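Local coordinates for NOL1/NOP2/sun family protein (Enterococcus faecium, PDB 3M4X) that probably methylates ribosomal RNA, joining a Rossmann-like methyltransferase domain to a PUA-like domain likely to help bind the RNA, at residues 101-106 with 124-129; 235-240 with 282-287; 265-270 with 287-292; 396-401 with 425-430; 401-406 with 417-422. All coordinates share one frame; numbering follows the deposited sequence.

Contact 1 of 5, residues 101-106 with 124-129; sequences AAAKPG and AAQMKG
Gln126 reaches from the last turn of its helix to the backbone of Ala103, and its amide oxygen OE1 accepts a hydrogen bond from Ala103 N at 2.9 Å. The donor stands well above the plane of the amide carbonyl, 63° out of it. The side chain starts with CG beside its own backbone N (chi1 -79°) and then runs extended. CB passes 3.5 Å from Ala103 O, while NE2 lies against CA of Ala102 and gives its own hydrogen bond to Gly98 O. Held at both amide atoms, the group is fixed in its rotation and ties the helix end to the turn at Ala102, where phi becomes positive.

Next along, CB of Ala103 packs on CG of Met127, a selenomethionine, at 3.8 Å. Pro105 lies against the end of the helix: its CD meets Gln126 O at 3.5 Å, its CA makes a C-H...O contact with Met127 O at 3.4 Å, and its CG touches CD of Lys128.

In the Rossmann-like domain, residues 101-106 lead from helix 95-101 into strand 108-111, and helix 118-127 then returns toward strand 132-136, which pairs parallel with 108-111. Leu123 of that same helix backs Ala101 and Ala103.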
# COMPACT_ATOMS: atom_id res chain seq x y z
N ALA A 101 2.35 -9.57 7.45
CA ALA A 101 2.54 -8.41 8.30
C ALA A 101 1.47 -8.28 9.36
O ALA A 101 1.76 -7.85 10.48
CB ALA A 101 2.64 -7.13 7.47
N ALA A 102 0.24 -8.64 9.02
CA ALA A 102 -0.90 -8.53 9.93
C ALA A 102 -0.83 -7.31 10.87
O ALA A 102 -0.78 -7.45 12.10
CB ALA A 102 -1.08 -9.81 10.73
N ALA A 103 -0.84 -6.13 10.28
CA ALA A 103 -0.92 -4.89 11.03
C ALA A 103 -2.22 -4.87 11.84
O ALA A 103 -3.23 -5.44 11.44
CB ALA A 103 -0.89 -3.71 10.09
N LYS A 104 -2.19 -4.20 12.99
CA LYS A 104 -3.37 -4.12 13.83
C LYS A 104 -3.84 -2.67 13.93
O LYS A 104 -3.02 -1.75 13.94
CB LYS A 104 -3.07 -4.67 15.22
CG LYS A 104 -2.68 -6.15 15.25
CD LYS A 104 -2.06 -6.53 16.59
CE LYS A 104 -2.94 -6.12 17.77
NZ LYS A 104 -2.25 -6.28 19.10
N PRO A 105 -5.17 -2.47 13.99
CA PRO A 105 -5.73 -1.15 14.27
C PRO A 105 -5.01 -0.50 15.44
O PRO A 105 -4.89 -1.12 16.50
CB PRO A 105 -7.17 -1.47 14.67
CG PRO A 105 -7.51 -2.73 13.83
CD PRO A 105 -6.20 -3.51 13.86
N GLY A 106 -4.53 0.73 15.25
CA GLY A 106 -3.91 1.47 16.34
C GLY A 106 -2.39 1.40 16.41
O GLY A 106 -1.76 2.13 17.18
N ALA A 124 -3.18 -0.75 5.44
CA ALA A 124 -4.21 0.22 5.75
C ALA A 124 -5.57 -0.46 5.88
O ALA A 124 -6.37 -0.09 6.74
CB ALA A 124 -4.24 1.28 4.69
N ALA A 125 -5.85 -1.45 5.04
CA ALA A 125 -7.12 -2.18 5.13
C ALA A 125 -7.17 -2.87 6.47
O ALA A 125 -8.22 -2.95 7.10
CB ALA A 125 -7.27 -3.21 3.97
N GLN A 126 -6.02 -3.37 6.92
CA GLN A 126 -5.93 -4.09 8.18
C GLN A 126 -6.14 -3.15 9.38
O GLN A 126 -6.70 -3.53 10.40
CB GLN A 126 -4.57 -4.77 8.29
CG GLN A 126 -4.42 -6.09 7.51
CD GLN A 126 -2.94 -6.48 7.32
OE1 GLN A 126 -2.03 -5.71 7.63
NE2 GLN A 126 -2.71 -7.69 6.82
N MSE A 127 -5.69 -1.91 9.23
CA MSE A 127 -5.67 -0.96 10.34
C MSE A 127 -6.99 -0.22 10.54
O MSE A 127 -7.19 0.41 11.58
CB MSE A 127 -4.53 0.03 10.15
CG MSE A 127 -3.20 -0.68 10.04
SE MSE A 127 -1.80 0.54 9.51
CE MSE A 127 -1.90 1.69 11.09
N LYS A 128 -7.87 -0.30 9.55
CA LYS A 128 -9.23 0.22 9.66
C LYS A 128 -9.26 1.70 10.07
O LYS A 128 -10.11 2.12 10.83
CB LYS A 128 -10.05 -0.64 10.62
CG LYS A 128 -10.21 -2.06 10.15
CD LYS A 128 -10.48 -3.02 11.29
CE LYS A 128 -11.93 -3.45 11.34
NZ LYS A 128 -12.12 -4.58 12.29
N GLY A 129 -8.30 2.46 9.55
CA GLY A 129 -8.22 3.88 9.80
C GLY A 129 -7.71 4.26 11.18
O GLY A 129 -7.66 5.44 11.52

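Contact 2 of 5, residues 235-240 with 282-287; sequences CTFAPE and TIRIWP
The carbonyl oxygen of Phe237 is gripped by both terminal nitrogens of Arg284, NH2 at 2.9 Å and NH1 at 3.0 Å. The oxygen lies almost in the guanidinium plane, so the fork closes end-on over a single acceptor, and neither bond is straight (151° at NH2, 143° at NH1). Arg284 gets there by running extended from CG to NE, and the NE side of the same group forms a salt bridge with Glu243.

With CG anti to the carbonyl carbon (chi1 -58°), the Phe237 ring comes to lie beside Trp286 and Pro287. Its plane is nearly parallel to the six-membered ring of Trp286, but the pair is strongly offset, centroids 5.2 Å apart, with little ring-on-ring overlap; CD2 of Phe237 approaches CZ3 of Trp286 at 3.6 Å. At the far tip of the ring, CZ meets CG of Pro287, the two side chains reaching tip to tip, 3.6 Å, and Ile285 O sits at the ring edge, in its plane, 3.7 Å from CE2. Phe27 presses edge-to-face on both aromatic rings, and Tyr16 of helix 10-20 also touches Phe237.

The loop after strand 228-234 is thus pinned to strand 283-285 inside the methyltransferase domain. A buried cation whose charge is probably balanced by Glu243 also supplies two donors to a buried main-chain carbonyl, beside a largely apolar aromatic cluster.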
# COMPACT_ATOMS: atom_id res chain seq x y z
N CYS A 235 11.38 -10.35 -3.90
CA CYS A 235 10.80 -11.05 -5.04
C CYS A 235 11.90 -11.76 -5.84
O CYS A 235 11.95 -11.70 -7.06
CB CYS A 235 9.97 -10.11 -5.93
SG CYS A 235 10.88 -8.73 -6.65
N THR A 236 12.79 -12.43 -5.12
CA THR A 236 13.88 -13.15 -5.74
C THR A 236 14.05 -14.46 -5.02
O THR A 236 13.55 -14.62 -3.90
CB THR A 236 15.20 -12.35 -5.70
OG1 THR A 236 16.11 -12.90 -6.66
CG2 THR A 236 15.84 -12.39 -4.29
N PHE A 237 14.75 -15.39 -5.65
CA PHE A 237 14.93 -16.73 -5.11
C PHE A 237 16.27 -16.90 -4.39
O PHE A 237 16.46 -17.85 -3.63
CB PHE A 237 14.81 -17.79 -6.23
CG PHE A 237 13.50 -17.75 -6.96
CD1 PHE A 237 13.43 -17.30 -8.28
CD2 PHE A 237 12.33 -18.16 -6.34
CE1 PHE A 237 12.22 -17.27 -8.96
CE2 PHE A 237 11.11 -18.11 -7.00
CZ PHE A 237 11.06 -17.67 -8.32
N ALA A 238 17.20 -15.99 -4.64
CA ALA A 238 18.57 -16.17 -4.15
C ALA A 238 18.67 -16.32 -2.64
O ALA A 238 18.12 -15.51 -1.89
CB ALA A 238 19.48 -15.04 -4.64
N PRO A 239 19.37 -17.38 -2.18
CA PRO A 239 19.71 -17.51 -0.76
C PRO A 239 20.40 -16.26 -0.27
O PRO A 239 20.13 -15.83 0.85
CB PRO A 239 20.70 -18.69 -0.75
CG PRO A 239 20.25 -19.53 -1.95
CD PRO A 239 19.81 -18.54 -2.99
N GLU A 240 21.28 -15.68 -1.09
CA GLU A 240 22.07 -14.53 -0.65
C GLU A 240 21.18 -13.38 -0.16
O GLU A 240 21.58 -12.62 0.71
CB GLU A 240 23.03 -14.05 -1.74
CG GLU A 240 24.14 -15.06 -2.10
CD GLU A 240 23.66 -16.16 -3.04
OE1 GLU A 240 22.48 -16.15 -3.44
OE2 GLU A 240 24.47 -17.04 -3.39
N THR A 282 10.36 -19.26 7.89
CA THR A 282 10.23 -18.30 6.80
C THR A 282 9.54 -18.97 5.60
O THR A 282 9.48 -20.20 5.52
CB THR A 282 11.60 -17.68 6.42
OG1 THR A 282 12.41 -18.66 5.76
CG2 THR A 282 12.32 -17.18 7.69
N ILE A 283 9.01 -18.16 4.69
CA ILE A 283 8.12 -18.65 3.65
C ILE A 283 8.71 -18.45 2.27
O ILE A 283 9.16 -17.35 1.94
CB ILE A 283 6.80 -17.87 3.64
CG1 ILE A 283 5.95 -18.20 4.87
CG2 ILE A 283 6.02 -18.13 2.35
CD1 ILE A 283 4.67 -17.36 4.93
N ARG A 284 8.69 -19.50 1.47
CA ARG A 284 9.07 -19.40 0.08
C ARG A 284 7.88 -19.69 -0.82
O ARG A 284 7.06 -20.56 -0.54
CB ARG A 284 10.24 -20.33 -0.26
CG ARG A 284 11.60 -19.69 -0.02
CD ARG A 284 12.73 -20.68 -0.29
NE ARG A 284 14.05 -20.07 -0.19
CZ ARG A 284 14.67 -19.43 -1.18
NH1 ARG A 284 14.10 -19.32 -2.38
NH2 ARG A 284 15.87 -18.90 -0.98
N ILE A 285 7.80 -18.95 -1.91
CA ILE A 285 6.81 -19.23 -2.93
C ILE A 285 7.56 -19.55 -4.23
O ILE A 285 8.27 -18.70 -4.77
CB ILE A 285 5.81 -18.06 -3.09
CG1 ILE A 285 4.99 -17.92 -1.81
CG2 ILE A 285 4.89 -18.30 -4.28
CD1 ILE A 285 4.07 -16.75 -1.80
N TRP A 286 7.42 -20.79 -4.68
CA TRP A 286 8.08 -21.25 -5.90
C TRP A 286 7.02 -21.38 -7.01
O TRP A 286 5.95 -21.94 -6.78
CB TRP A 286 8.73 -22.62 -5.68
CG TRP A 286 9.91 -22.68 -4.72
CD1 TRP A 286 9.90 -23.14 -3.43
CD2 TRP A 286 11.28 -22.33 -5.00
NE1 TRP A 286 11.16 -23.08 -2.88
CE2 TRP A 286 12.03 -22.59 -3.83
CE3 TRP A 286 11.94 -21.82 -6.12
CZ2 TRP A 286 13.40 -22.34 -3.75
CZ3 TRP A 286 13.30 -21.57 -6.04
CH2 TRP A 286 14.02 -21.84 -4.86
N PRO A 287 7.33 -20.88 -8.21
CA PRO A 287 6.36 -20.85 -9.32
C PRO A 287 5.97 -22.26 -9.80
O PRO A 287 4.87 -22.47 -10.31
CB PRO A 287 7.11 -20.11 -10.44
CG PRO A 287 8.35 -19.55 -9.81
CD PRO A 287 8.65 -20.37 -8.61

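Contact 3 of 5, residues 265-270 with 287-292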
# COMPACT_ATOMS: atom_id res chain seq x y z
N SER A 265 -1.13 -23.64 2.45
CA SER A 265 0.20 -24.22 2.64
C SER A 265 1.16 -23.65 1.62
O SER A 265 0.76 -23.28 0.51
CB SER A 265 0.16 -25.74 2.56
OG SER A 265 -0.17 -26.30 3.81
N VAL A 266 2.43 -23.58 1.99
CA VAL A 266 3.43 -22.95 1.14
C VAL A 266 4.75 -23.61 1.37
O VAL A 266 4.90 -24.40 2.31
CB VAL A 266 3.59 -21.45 1.47
CG1 VAL A 266 2.56 -20.62 0.73
CG2 VAL A 266 3.49 -21.22 2.98
N SER A 267 5.72 -23.29 0.53
CA SER A 267 7.09 -23.72 0.74
C SER A 267 7.74 -22.89 1.85
O SER A 267 7.21 -21.85 2.27
CB SER A 267 7.90 -23.61 -0.55
OG SER A 267 7.31 -24.37 -1.58
N SER A 268 8.90 -23.33 2.31
CA SER A 268 9.52 -22.72 3.47
C SER A 268 10.96 -22.36 3.16
O SER A 268 11.54 -22.88 2.21
CB SER A 268 9.46 -23.69 4.63
OG SER A 268 10.68 -24.39 4.73
N GLY A 269 11.55 -21.46 3.94
CA GLY A 269 12.97 -21.20 3.83
C GLY A 269 13.75 -22.48 4.11
O GLY A 269 13.25 -23.38 4.80
N ARG A 270 14.96 -22.58 3.59
CA ARG A 270 15.75 -23.81 3.73
C ARG A 270 16.91 -23.61 4.69
O ARG A 270 17.77 -22.78 4.45
CB ARG A 270 16.25 -24.30 2.37
CG ARG A 270 15.15 -24.34 1.31
CD ARG A 270 15.57 -25.15 0.08
NE ARG A 270 14.46 -25.33 -0.85
CZ ARG A 270 14.44 -26.23 -1.83
NH1 ARG A 270 15.48 -27.04 -2.03
NH2 ARG A 270 13.37 -26.32 -2.62
N PRO A 287 7.33 -20.88 -8.21
CA PRO A 287 6.36 -20.85 -9.32
C PRO A 287 5.97 -22.26 -9.80
O PRO A 287 4.87 -22.47 -10.31
CB PRO A 287 7.11 -20.11 -10.44
CG PRO A 287 8.35 -19.55 -9.81
CD PRO A 287 8.65 -20.37 -8.61
N HIS A 288 6.87 -23.22 -9.65
CA HIS A 288 6.59 -24.57 -10.11
C HIS A 288 5.80 -25.38 -9.08
O HIS A 288 5.36 -26.49 -9.37
CB HIS A 288 7.88 -25.29 -10.48
CG HIS A 288 8.82 -25.49 -9.32
ND1 HIS A 288 9.52 -24.45 -8.74
CD2 HIS A 288 9.17 -26.60 -8.65
CE1 HIS A 288 10.26 -24.92 -7.76
NE2 HIS A 288 10.07 -26.23 -7.68
N LYS A 289 5.60 -24.79 -7.90
CA LYS A 289 5.15 -25.52 -6.73
C LYS A 289 3.90 -24.88 -6.14
O LYS A 289 2.92 -25.56 -5.82
CB LYS A 289 6.24 -25.49 -5.65
CG LYS A 289 6.79 -26.84 -5.23
CD LYS A 289 7.63 -26.67 -3.98
CE LYS A 289 8.14 -28.00 -3.41
NZ LYS A 289 8.76 -27.78 -2.07
N ASP A 290 3.97 -23.56 -5.97
CA ASP A 290 2.94 -22.80 -5.29
C ASP A 290 2.24 -21.90 -6.29
O ASP A 290 2.56 -21.90 -7.47
CB ASP A 290 3.56 -21.93 -4.20
CG ASP A 290 4.40 -22.72 -3.24
OD1 ASP A 290 3.88 -23.68 -2.65
OD2 ASP A 290 5.59 -22.39 -3.08
N GLN A 291 1.29 -21.11 -5.80
CA GLN A 291 0.62 -20.13 -6.64
C GLN A 291 1.43 -18.84 -6.68
O GLN A 291 2.05 -18.46 -5.68
CB GLN A 291 -0.79 -19.87 -6.12
CG GLN A 291 -1.72 -21.02 -6.42
CD GLN A 291 -1.55 -21.48 -7.86
OE1 GLN A 291 -1.46 -20.66 -8.78
NE2 GLN A 291 -1.49 -22.80 -8.06
N GLY A 292 1.46 -18.18 -7.82
CA GLY A 292 2.13 -16.90 -7.93
C GLY A 292 3.55 -16.94 -8.47
O GLY A 292 4.09 -18.00 -8.77
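Val266 and Asp290 bring the backbones nearest, CA to CA 6.5 Å, and no main-chain hydrogen bond links the short strand 267-268 to the irregular loop 287-292. Side chains make the join. OG of Ser267, set beside its own backbone N (chi1 -58°), donates to OD2 of Asp290 at 3.0 Å, arriving at the syn lone pair of OD2, on the side of OD1. That same OD2 accepts from the backbone N of Trp286, so one oxygen holds the loop's beginning and the strand together. OD1 faces CA of Val266 at 3.9 Å.

Lys289 passes close to the serine hydroxyl. Its chain is extended beyond CG, with CD at 3.3 Å from OG of Ser267 and NZ at 3.7 Å from the same OG. NZ also lies 4.9 Å from NH2 of Arg270, a like charge; the latter is salt-bridged to Glu23, which would probably ease the repulsion.

Strand 267-268 pairs antiparallel with 283-285, which in turn borders 295-302, and the loop between those last two strands folds back over Ser267. Helix 24-33 packs on the start of the loop, touching Pro287 and His288, while Tyr66 meets Val266 and Asp290.

Contact 4 of 5, residues 396-401 with 425-430; sequences ENIPCL and WVLLVL
Leu401 lies across from Val426 and Leu428, and can be followed outward from its backbone. CB rests on CG2 of Val426 at 3.9 Å. With CG anti to the backbone N (chi1 166°), the side chain runs beside that of Leu428, both pointing the same way, and CG meets CD2 of Leu428 at 4.0 Å. The chi2 torsion of -7° leaves CD1 nearly eclipsed with CA, an unusual rotation, and the two methyls continue to Arg419.

Beneath these side chains the backbones pair as parallel strands. Leu427 N donates to Pro399 O at 3.1 Å, Leu401 N to Leu427 O at 2.9 Å, and Val429 N to Leu401 O at 3.3 Å, the longest of the three.

This is the parallel pair of the PUA-like domain's mixed sheet: strand 400-403 runs along the margin of 426-430, whose other neighbour is the antiparallel 433-441. Tyr411 of helix 405-413 touches Leu428 on the face it shares with Leu401.

Cys400 and Leu427 point to the other face. SG of Cys400 touches CG2 of Val429 at 4.0 Å, and CA of Cys400 makes a C-H...O contact with Leu427 O at 3.4 Å. Ile398, just before the strand, places CD1 only 3.4 Å from CD2 of Leu427, tighter than a usual carbon-carbon contact, and Phe337 touches Ile398 from beyond the two segments.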
# COMPACT_ATOMS: atom_id res chain seq x y z
N GLU A 396 -25.12 7.49 5.00
CA GLU A 396 -26.41 7.93 5.54
C GLU A 396 -26.33 9.32 6.17
O GLU A 396 -27.34 9.99 6.33
CB GLU A 396 -26.95 6.94 6.58
CG GLU A 396 -25.98 6.63 7.72
CD GLU A 396 -25.14 5.38 7.45
OE1 GLU A 396 -24.53 5.27 6.36
OE2 GLU A 396 -25.09 4.51 8.34
N ASN A 397 -25.11 9.75 6.50
CA ASN A 397 -24.89 10.90 7.35
C ASN A 397 -24.63 12.20 6.62
O ASN A 397 -24.66 13.26 7.23
CB ASN A 397 -23.70 10.62 8.28
CG ASN A 397 -23.99 9.53 9.30
OD1 ASN A 397 -25.13 9.34 9.71
ND2 ASN A 397 -22.95 8.83 9.73
N ILE A 398 -24.34 12.13 5.33
CA ILE A 398 -23.94 13.31 4.57
C ILE A 398 -24.83 13.53 3.36
O ILE A 398 -25.49 12.60 2.90
CB ILE A 398 -22.50 13.18 4.06
CG1 ILE A 398 -22.42 12.02 3.08
CG2 ILE A 398 -21.52 12.98 5.23
CD1 ILE A 398 -21.04 11.70 2.70
N PRO A 399 -24.85 14.77 2.83
CA PRO A 399 -25.62 15.10 1.61
C PRO A 399 -25.07 14.35 0.40
O PRO A 399 -23.90 14.50 0.03
CB PRO A 399 -25.41 16.62 1.45
CG PRO A 399 -25.05 17.10 2.81
CD PRO A 399 -24.22 15.97 3.41
N CYS A 400 -25.93 13.53 -0.18
CA CYS A 400 -25.55 12.67 -1.29
C CYS A 400 -26.39 12.96 -2.51
O CYS A 400 -27.57 13.28 -2.41
CB CYS A 400 -25.76 11.21 -0.90
SG CYS A 400 -24.58 10.61 0.29
N LEU A 401 -25.79 12.80 -3.68
CA LEU A 401 -26.53 12.91 -4.93
C LEU A 401 -26.24 11.63 -5.72
O LEU A 401 -25.19 11.50 -6.35
CB LEU A 401 -26.10 14.19 -5.66
CG LEU A 401 -26.36 14.57 -7.12
CD1 LEU A 401 -27.02 13.49 -7.97
CD2 LEU A 401 -27.14 15.86 -7.17
N TRP A 425 -22.47 21.59 -2.14
CA TRP A 425 -21.52 20.47 -2.11
C TRP A 425 -22.21 19.15 -1.86
O TRP A 425 -22.90 18.98 -0.86
CB TRP A 425 -20.45 20.70 -1.05
CG TRP A 425 -19.60 21.85 -1.38
CD1 TRP A 425 -19.59 23.07 -0.76
CD2 TRP A 425 -18.67 21.93 -2.46
NE1 TRP A 425 -18.68 23.90 -1.38
CE2 TRP A 425 -18.10 23.22 -2.43
CE3 TRP A 425 -18.24 21.03 -3.44
CZ2 TRP A 425 -17.14 23.63 -3.34
CZ3 TRP A 425 -17.28 21.43 -4.34
CH2 TRP A 425 -16.74 22.72 -4.29
N VAL A 426 -22.05 18.21 -2.78
CA VAL A 426 -22.71 16.92 -2.64
C VAL A 426 -21.74 15.81 -2.98
O VAL A 426 -20.90 15.95 -3.87
CB VAL A 426 -23.96 16.81 -3.55
CG1 VAL A 426 -25.04 17.79 -3.09
CG2 VAL A 426 -23.60 17.05 -5.02
N LEU A 427 -21.84 14.71 -2.23
CA LEU A 427 -21.08 13.51 -2.53
C LEU A 427 -21.81 12.75 -3.63
O LEU A 427 -22.93 12.31 -3.43
CB LEU A 427 -20.97 12.62 -1.28
CG LEU A 427 -20.14 11.34 -1.45
CD1 LEU A 427 -18.66 11.67 -1.64
CD2 LEU A 427 -20.34 10.35 -0.30
N LEU A 428 -21.17 12.60 -4.78
CA LEU A 428 -21.74 11.77 -5.85
C LEU A 428 -21.59 10.30 -5.49
O LEU A 428 -20.50 9.85 -5.13
CB LEU A 428 -21.07 12.08 -7.19
CG LEU A 428 -21.05 13.59 -7.49
CD1 LEU A 428 -20.63 13.86 -8.93
CD2 LEU A 428 -22.39 14.22 -7.22
N VAL A 429 -22.68 9.54 -5.57
CA VAL A 429 -22.67 8.14 -5.18
C VAL A 429 -23.27 7.26 -6.28
O VAL A 429 -24.41 7.47 -6.69
CB VAL A 429 -23.42 7.90 -3.85
CG1 VAL A 429 -23.48 6.42 -3.52
CG2 VAL A 429 -22.77 8.67 -2.70
N LEU A 430 -22.48 6.29 -6.74
CA LEU A 430 -22.94 5.32 -7.74
C LEU A 430 -23.33 4.04 -7.03
O LEU A 430 -22.48 3.29 -6.54
CB LEU A 430 -21.82 5.04 -8.76
CG LEU A 430 -22.04 4.12 -9.96
CD1 LEU A 430 -23.23 4.55 -10.81
CD2 LEU A 430 -20.77 4.10 -10.79

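Contact 5 of 5, residues 401-406 with 417-422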
# COMPACT_ATOMS: atom_id res chain seq x y z
N LEU A 401 -25.79 12.80 -3.68
CA LEU A 401 -26.53 12.91 -4.93
C LEU A 401 -26.24 11.63 -5.72
O LEU A 401 -25.19 11.50 -6.35
CB LEU A 401 -26.10 14.19 -5.66
CG LEU A 401 -26.36 14.57 -7.12
CD1 LEU A 401 -27.02 13.49 -7.97
CD2 LEU A 401 -27.14 15.86 -7.17
N PRO A 402 -27.15 10.66 -5.65
CA PRO A 402 -27.02 9.42 -6.41
C PRO A 402 -26.94 9.70 -7.92
O PRO A 402 -27.68 10.54 -8.42
CB PRO A 402 -28.34 8.69 -6.10
CG PRO A 402 -28.82 9.27 -4.81
CD PRO A 402 -28.41 10.71 -4.87
N ILE A 403 -26.04 9.01 -8.61
CA ILE A 403 -25.87 9.18 -10.05
C ILE A 403 -25.95 7.84 -10.76
O ILE A 403 -25.92 6.79 -10.11
CB ILE A 403 -24.52 9.83 -10.37
CG1 ILE A 403 -23.39 8.88 -9.98
CG2 ILE A 403 -24.39 11.16 -9.63
CD1 ILE A 403 -22.02 9.33 -10.43
N THR A 404 -26.07 7.89 -12.09
CA THR A 404 -26.15 6.71 -12.95
C THR A 404 -24.75 6.46 -13.50
O THR A 404 -23.86 7.27 -13.30
CB THR A 404 -27.13 6.95 -14.14
OG1 THR A 404 -26.63 8.00 -14.96
CG2 THR A 404 -28.52 7.35 -13.63
N GLN A 405 -24.54 5.36 -14.21
CA GLN A 405 -23.20 5.13 -14.75
C GLN A 405 -22.86 6.10 -15.88
O GLN A 405 -21.73 6.58 -15.98
CB GLN A 405 -22.99 3.67 -15.17
CG GLN A 405 -24.07 3.10 -16.06
CD GLN A 405 -23.82 3.34 -17.54
OE1 GLN A 405 -24.77 3.46 -18.33
NE2 GLN A 405 -22.54 3.40 -17.93
N LYS A 406 -23.86 6.43 -16.70
CA LYS A 406 -23.69 7.45 -17.74
C LYS A 406 -23.24 8.77 -17.16
O LYS A 406 -22.33 9.42 -17.70
CB LYS A 406 -24.99 7.65 -18.52
CG LYS A 406 -25.02 6.92 -19.84
CD LYS A 406 -26.16 7.41 -20.70
CE LYS A 406 -26.27 6.57 -21.96
NZ LYS A 406 -26.25 5.13 -21.60
N PHE A 417 -23.29 17.57 -15.39
CA PHE A 417 -24.55 16.93 -15.78
C PHE A 417 -25.68 17.64 -15.05
O PHE A 417 -25.44 18.51 -14.20
CB PHE A 417 -24.54 15.42 -15.52
CG PHE A 417 -24.37 15.04 -14.06
CD1 PHE A 417 -25.46 14.71 -13.29
CD2 PHE A 417 -23.11 14.99 -13.49
CE1 PHE A 417 -25.31 14.35 -11.96
CE2 PHE A 417 -22.95 14.64 -12.16
CZ PHE A 417 -24.05 14.32 -11.39
N GLN A 418 -26.92 17.28 -15.36
CA GLN A 418 -28.06 18.05 -14.86
C GLN A 418 -28.82 17.31 -13.77
O GLN A 418 -29.12 16.12 -13.90
CB GLN A 418 -29.00 18.41 -16.02
CG GLN A 418 -30.26 19.14 -15.59
CD GLN A 418 -31.43 18.89 -16.53
OE1 GLN A 418 -32.45 19.59 -16.49
NE2 GLN A 418 -31.29 17.88 -17.39
N ARG A 419 -29.13 18.01 -12.69
CA ARG A 419 -29.97 17.46 -11.63
C ARG A 419 -30.72 18.58 -10.90
O ARG A 419 -30.12 19.48 -10.32
CB ARG A 419 -29.14 16.63 -10.64
CG ARG A 419 -30.01 15.96 -9.56
CD ARG A 419 -30.77 14.76 -10.12
NE ARG A 419 -29.97 13.54 -10.00
CZ ARG A 419 -29.13 13.08 -10.92
NH1 ARG A 419 -28.99 13.72 -12.08
NH2 ARG A 419 -28.44 11.97 -10.71
N ASP A 420 -32.04 18.51 -10.94
CA ASP A 420 -32.86 19.55 -10.33
C ASP A 420 -32.50 19.76 -8.86
O ASP A 420 -32.42 18.80 -8.09
CB ASP A 420 -34.33 19.19 -10.45
CG ASP A 420 -34.87 19.43 -11.85
OD1 ASP A 420 -34.06 19.75 -12.75
OD2 ASP A 420 -36.10 19.29 -12.03
N GLY A 421 -32.28 21.02 -8.49
CA GLY A 421 -31.97 21.38 -7.12
C GLY A 421 -30.80 22.33 -6.99
O GLY A 421 -30.13 22.65 -7.99
N ASN A 422 -30.53 22.76 -5.76
CA ASN A 422 -29.54 23.80 -5.47
C ASN A 422 -28.80 23.54 -4.15
O ASN A 422 -28.59 24.44 -3.34
CB ASN A 422 -30.20 25.19 -5.42
CG ASN A 422 -29.19 26.32 -5.50
OD1 ASN A 422 -28.23 26.25 -6.27
ND2 ASN A 422 -29.40 27.37 -4.70
O HOH W 1 -29.95 11.98 -7.75
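Leu401 lays its CD1 methyl over one face of the Arg419 guanidinium, 3.4 Å from NH2, while its CD2 rests on CG of the arginine at 3.7 Å. The arginine leaves the backbone with CG anti to N (chi1 -176°) and then bends at chi2 and chi3, which brings the guanidinium flat under CD1 of the leucine as the two chains cross. NH2 donates to Pro402 O at 2.8 Å, in the carbonyl plane and close to the plane of the guanidinium. A water doubles this link: it accepts from NE of Arg419 at 2.7 Å and donates to Pro402 O at 2.8 Å. The carbonyl thus has two donors.

Strands 400-403 and 417-418 are the two outermost in the order of this PUA-like sheet, and their meeting here is consistent with a sheet that curls toward closure. Side chains and one water span the gap, their backbones staying 8.8 Å apart at the nearest CA atoms, Leu401 and Arg419.

Ile403 and Phe417 cross at about a right angle, CG2 of Ile403 meeting CZ of Phe417 at 3.6 Å. The ring turns its edge to NH1 of Arg419, which lies in its plane and is salt-bridged to Glu407, a residue that also accepts from Thr404 N.

From the N terminus, contact 1 comes first: it closes a 17-residue excursion through strand 108-111 and most of helix 118-127. Contact 2 closes the 41 residues from the loop after strand 228-234 to strand 283-285, and contact 3 the 16 between strand 267-268 and the loop before 295-302. These two cross, their segments alternating along the chain; they share Pro287 and meet through neighbouring strands 267-268 and 283-285. All three belong to the methyltransferase domain. Farther on, contact 4 closes a loop in the PUA-like domain, and contact 5 is nested inside it, sharing Leu401 and strand 400-403. The centres of contacts 2 and 4 lie about 47 Å apart, on opposite sides of the chain's centre.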